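Local coordinates for protein nudix Hydrolase, RenU (Mycolicibacterium smegmatis, PDB 6UUF) that is a magnesium-dependent hydrolase of the Nudix family that probably cleaves NADH or related nucleoside diphosphate compounds, at residues S48-G51 against G52-A55; S149-R152 against L153-T157. The protein carries 3 engineered substitutions. All coordinates share one frame; numbering follows the deposited sequence.

Interactions 1 and 2 show two ways in which a chain grips itself over three or four residues. Interaction 1, at 48-55, is a pair of overlapping beta turns that leads into strand 54-60. Interaction 2, at 149-157, lies on helix 144-158 and combines backbone bonds with polar side chains and a CH-pi contact. They follow in series along the chain and do not touch: their centres lie about 20 Å apart and their nearest atoms about 9 Å. Within the Nudix fold, one contact shapes the link between two sheet strands, and the other belongs to a helix laid on the sheet. Neither includes an identified metal or substrate ligand.

Interaction 1 (S48-G51 against G52-A55)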
loop_
_atom_site.group_PDB
_atom_site.type_symbol
_atom_site.label_atom_id
_atom_site.label_comp_id
_atom_site.label_asym_id
_atom_site.label_seq_id
_atom_site.Cartn_x
_atom_site.Cartn_y
_atom_site.Cartn_z
ATOM N N SER A 48 1.847 7.727 14.460
ATOM C CA SER A 48 0.845 6.944 13.703
ATOM C C SER A 48 0.941 5.438 14.003
ATOM O O SER A 48 1.912 4.964 14.662
ATOM C CB SER A 48 0.955 7.200 12.182
ATOM O OG SER A 48 2.077 6.543 11.587
ATOM N N HIS A 49 -0.074 4.713 13.511
ATOM C CA HIS A 49 -0.190 3.239 13.659
ATOM C C HIS A 49 1.064 2.540 13.129
ATOM O O HIS A 49 1.390 2.606 11.929
ATOM C CB HIS A 49 -1.463 2.695 12.952
ATOM C CG HIS A 49 -1.769 1.252 13.242
ATOM N ND1 HIS A 49 -1.324 0.219 12.439
ATOM C CD2 HIS A 49 -2.504 0.675 14.226
ATOM C CE1 HIS A 49 -1.751 -0.931 12.934
ATOM N NE2 HIS A 49 -2.461 -0.683 14.022
ATOM N N GLN A 50 1.777 1.891 14.046
ATOM C CA GLN A 50 2.996 1.175 13.735
ATOM C C GLN A 50 4.084 2.151 13.212
ATOM O O GLN A 50 4.799 1.860 12.249
ATOM C CB GLN A 50 2.676 0.034 12.752
ATOM C CG GLN A 50 3.354 -1.277 13.084
ATOM C CD GLN A 50 2.637 -2.042 14.172
ATOM O OE1 GLN A 50 1.657 -2.744 13.912
ATOM N NE2 GLN A 50 3.125 -1.921 15.393
ATOM N N GLY A 51 4.186 3.313 13.867
ATOM C CA GLY A 51 5.244 4.295 13.596
ATOM C C GLY A 51 6.634 3.728 13.865
ATOM O O GLY A 51 6.819 2.978 14.826
ATOM N N GLY A 52 7.601 4.082 13.010
ATOM C CA GLY A 52 8.941 3.466 13.011
ATOM C C GLY A 52 9.137 2.368 11.960
ATOM O O GLY A 52 10.260 1.922 11.715
ATOM N N THR A 53 8.061 1.916 11.324
ATOM C CA THR A 53 8.190 0.858 10.308
ATOM C C THR A 53 7.828 1.386 8.947
ATOM O O THR A 53 7.279 2.474 8.822
ATOM C CB THR A 53 7.306 -0.347 10.636
ATOM O OG1 THR A 53 5.937 0.074 10.634
ATOM C CG2 THR A 53 7.691 -0.955 12.006
ATOM N N TRP A 54 8.121 0.571 7.941
ATOM C CA TRP A 54 7.875 0.894 6.530
ATOM C C TRP A 54 6.695 0.103 6.009
ATOM O O TRP A 54 6.550 -1.081 6.316
ATOM C CB TRP A 54 9.113 0.558 5.687
ATOM C CG TRP A 54 10.297 1.391 5.998
ATOM C CD1 TRP A 54 11.223 1.183 6.994
ATOM C CD2 TRP A 54 10.664 2.602 5.353
ATOM N NE1 TRP A 54 12.160 2.184 6.968
ATOM C CE2 TRP A 54 11.843 3.065 5.971
ATOM C CE3 TRP A 54 10.111 3.344 4.304
ATOM C CZ2 TRP A 54 12.489 4.233 5.572
ATOM C CZ3 TRP A 54 10.761 4.501 3.883
ATOM C CH2 TRP A 54 11.941 4.939 4.519
ATOM N N ALA A 55 5.858 0.743 5.215
ATOM C CA ALA A 55 4.690 0.037 4.610
ATOM C C ALA A 55 4.276 0.809 3.386
ATOM O O ALA A 55 5.041 1.681 2.940
ATOM C CB ALA A 55 3.551 -0.095 5.610
#
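The hydroxyl of T53 reaches back over two glycines to the carbonyl oxygen of Q50, and this short hydrogen bond closes the turn from the side-chain side. T53 OG1 donates to Q50 O at 2.7 Å, approaching in the carbonyl plane with a C=O...OG1 angle of 151°. The torsion that puts it there (chi1 62°) sets OG1 between the backbone nitrogen and the carbonyl carbon of its own residue, while CG2 stands beside the nitrogen. The same acceptor also receives the amide of T53, but weakly, with T53 N 3.4 Å from Q50 O. The Q50 side chain runs at a slant to that of T53, its CG 3.8 Å from T53 OG1.

G51 and G52 make the bend itself. They are the two central residues of a type II turn from Q50 to T53, which overlaps another type II turn from S48 to G51, closed by G51 N to S48 O at 2.9 Å. G52 has a positive phi (99°), where a side chain would collide with G51 O, so the backbone angles leave room for glycine alone. At G51 a CB would press on S48 O.

The double turn ends the connection between the antiparallel strands 37-44 and 54-60. Backbone hydrogen bonds of G52 and T53 with R44 tie it to the first strand, while W54 sets its ring against H43. A short hydroxyl bond beside a weak amide bond to the same oxygen suggests that the T53 side chain helps close the second turn.

Interaction 2 (S149-R152 against L153-T157); sequences SWQR and LREVT
E155 faces back along its helix towards Q151 and R152, which lie four and three residues earlier and share its carboxylate. Its CB rests 3.4 Å from R152 O, close to the backbone. The first torsion (chi1 -67°) turns CG away from its own carbonyl carbon and beside the backbone nitrogen, where CG lies 3.4 Å from Q151 NE2. Beyond CG the chain is extended; CD also lies against Q151 NE2 before the two oxygens diverge to different partners. E155 OE1 accepts from R152 NH1 at 2.9 Å through its anti lone pair, in a salt bridge whose guanidinium and carboxylate planes are 59° apart. E155 OE2 accepts a hydrogen bond from the side-chain NE2 of Q151 at 2.7 Å, on the anti side and somewhat out of the carboxylate plane; amide and carboxylate are almost perpendicular (83°). An alanine here would remove both acceptors and would probably leave the R152 guanidinium without this counter-charge and the Q151 amide freer to turn.

On another side of the helix the aliphatic part of R154 packs on W150. R154 CG lies over a face, 3.9 Å from the centroid of the six-membered ring of W150 in a CH-pi contact, and CD follows it; the guanidinium, though nearly parallel in plane, is not stacked on the ring. The charged end continues to a salt bridge with D135. L153 CB approaches W150 CE3 at 4.1 Å, and L153 packs on T109 and T94 of the sheet while V156 meets I111 and V92.

Regular i to i+4 backbone bonds, such as L153 N to S149 O at 3.0 Å, carry these groups. The chemistry implies an amphipathic helix: apolar side chains fasten it to the sheet of the Nudix fold, while charge pairing and a hydrogen bond from the Q151 side-chain amide restrain its more exposed side.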
loop_
_atom_site.group_PDB
_atom_site.type_symbol
_atom_site.label_atom_id
_atom_site.label_comp_id
_atom_site.label_asym_id
_atom_site.label_seq_id
_atom_site.Cartn_x
_atom_site.Cartn_y
_atom_site.Cartn_z
ATOM N N SER A 149 3.017 -10.266 4.052
ATOM C CA SER A 149 2.575 -10.336 2.666
ATOM C C SER A 149 3.633 -10.174 1.624
ATOM O O SER A 149 3.390 -10.509 0.464
ATOM C CB SER A 149 1.526 -9.245 2.420
ATOM O OG SER A 149 0.389 -9.586 3.170
ATOM N N TRP A 150 4.789 -9.619 2.001
ATOM C CA TRP A 150 5.745 -9.164 1.015
ATOM C C TRP A 150 6.173 -10.247 0.038
ATOM O O TRP A 150 6.193 -10.007 -1.173
ATOM C CB TRP A 150 6.948 -8.482 1.699
ATOM C CG TRP A 150 8.006 -8.011 0.727
ATOM C CD1 TRP A 150 9.331 -8.388 0.692
ATOM C CD2 TRP A 150 7.799 -7.153 -0.383
ATOM N NE1 TRP A 150 9.961 -7.778 -0.347
ATOM C CE2 TRP A 150 9.050 -6.998 -1.023
ATOM C CE3 TRP A 150 6.684 -6.456 -0.878
ATOM C CZ2 TRP A 150 9.218 -6.196 -2.156
ATOM C CZ3 TRP A 150 6.850 -5.653 -2.016
ATOM C CH2 TRP A 150 8.115 -5.531 -2.638
ATOM N N GLN A 151 6.512 -11.444 0.525
ATOM C CA GLN A 151 7.028 -12.472 -0.402
ATOM C C GLN A 151 5.977 -12.817 -1.427
ATOM O O GLN A 151 6.274 -12.949 -2.617
ATOM C CB GLN A 151 7.509 -13.728 0.339
ATOM C CG GLN A 151 7.782 -14.976 -0.530
ATOM C CD GLN A 151 8.776 -14.811 -1.702
ATOM O OE1 GLN A 151 9.640 -13.922 -1.716
ATOM N NE2 GLN A 151 8.653 -15.706 -2.698
ATOM N N ARG A 152 4.732 -12.954 -0.957
ATOM C CA ARG A 152 3.620 -13.224 -1.840
ATOM C C ARG A 152 3.446 -12.105 -2.891
ATOM O O ARG A 152 3.365 -12.405 -4.086
ATOM C CB ARG A 152 2.357 -13.466 -1.038
ATOM C CG ARG A 152 1.215 -14.081 -1.846
ATOM C CD ARG A 152 1.452 -15.557 -2.252
ATOM N NE ARG A 152 0.414 -15.992 -3.211
ATOM C CZ ARG A 152 0.577 -16.262 -4.513
ATOM N NH1 ARG A 152 1.773 -16.218 -5.117
ATOM N NH2 ARG A 152 -0.491 -16.608 -5.228
ATOM N N LEU A 153 3.474 -10.833 -2.467
ATOM C CA LEU A 153 3.454 -9.718 -3.431
ATOM C C LEU A 153 4.568 -9.777 -4.445
ATOM O O LEU A 153 4.360 -9.423 -5.598
ATOM C CB LEU A 153 3.524 -8.354 -2.727
ATOM C CG LEU A 153 2.237 -8.042 -2.011
ATOM C CD1 LEU A 153 2.405 -6.948 -0.989
ATOM C CD2 LEU A 153 1.166 -7.673 -3.024
ATOM N N ARG A 154 5.770 -10.178 -4.027
ATOM C CA ARG A 154 6.865 -10.334 -4.989
ATOM C C ARG A 154 6.572 -11.369 -6.063
ATOM O O ARG A 154 6.887 -11.161 -7.246
ATOM C CB ARG A 154 8.122 -10.736 -4.256
ATOM C CG ARG A 154 8.716 -9.591 -3.498
ATOM C CD ARG A 154 9.869 -9.041 -4.284
ATOM N NE ARG A 154 11.096 -9.666 -3.857
ATOM C CZ ARG A 154 12.265 -9.521 -4.463
ATOM N NH1 ARG A 154 12.393 -8.824 -5.602
ATOM N NH2 ARG A 154 13.309 -10.108 -3.917
ATOM N N GLU A 155 5.993 -12.499 -5.640
ATOM C CA GLU A 155 5.635 -13.567 -6.591
ATOM C C GLU A 155 4.626 -13.012 -7.616
ATOM O O GLU A 155 4.745 -13.196 -8.820
ATOM C CB GLU A 155 5.078 -14.788 -5.855
ATOM C CG GLU A 155 6.119 -15.485 -4.998
ATOM C CD GLU A 155 5.601 -16.542 -4.022
ATOM O OE1 GLU A 155 4.373 -16.762 -3.884
ATOM O OE2 GLU A 155 6.462 -17.169 -3.357
ATOM N N VAL A 156 3.652 -12.287 -7.116
ATOM C CA VAL A 156 2.718 -11.609 -7.986
ATOM C C VAL A 156 3.380 -10.545 -8.844
ATOM O O VAL A 156 3.148 -10.490 -10.029
ATOM C CB VAL A 156 1.571 -10.970 -7.194
ATOM C CG1 VAL A 156 0.661 -10.159 -8.102
ATOM C CG2 VAL A 156 0.776 -12.065 -6.483
ATOM N N THR A 157 4.205 -9.692 -8.285
ATOM C CA THR A 157 4.785 -8.641 -9.139
ATOM C C THR A 157 5.608 -9.254 -10.279
ATOM O O THR A 157 5.625 -8.719 -11.387
ATOM C CB THR A 157 5.637 -7.632 -8.337
ATOM O OG1 THR A 157 6.578 -8.350 -7.563
ATOM C CG2 THR A 157 4.764 -6.795 -7.393
#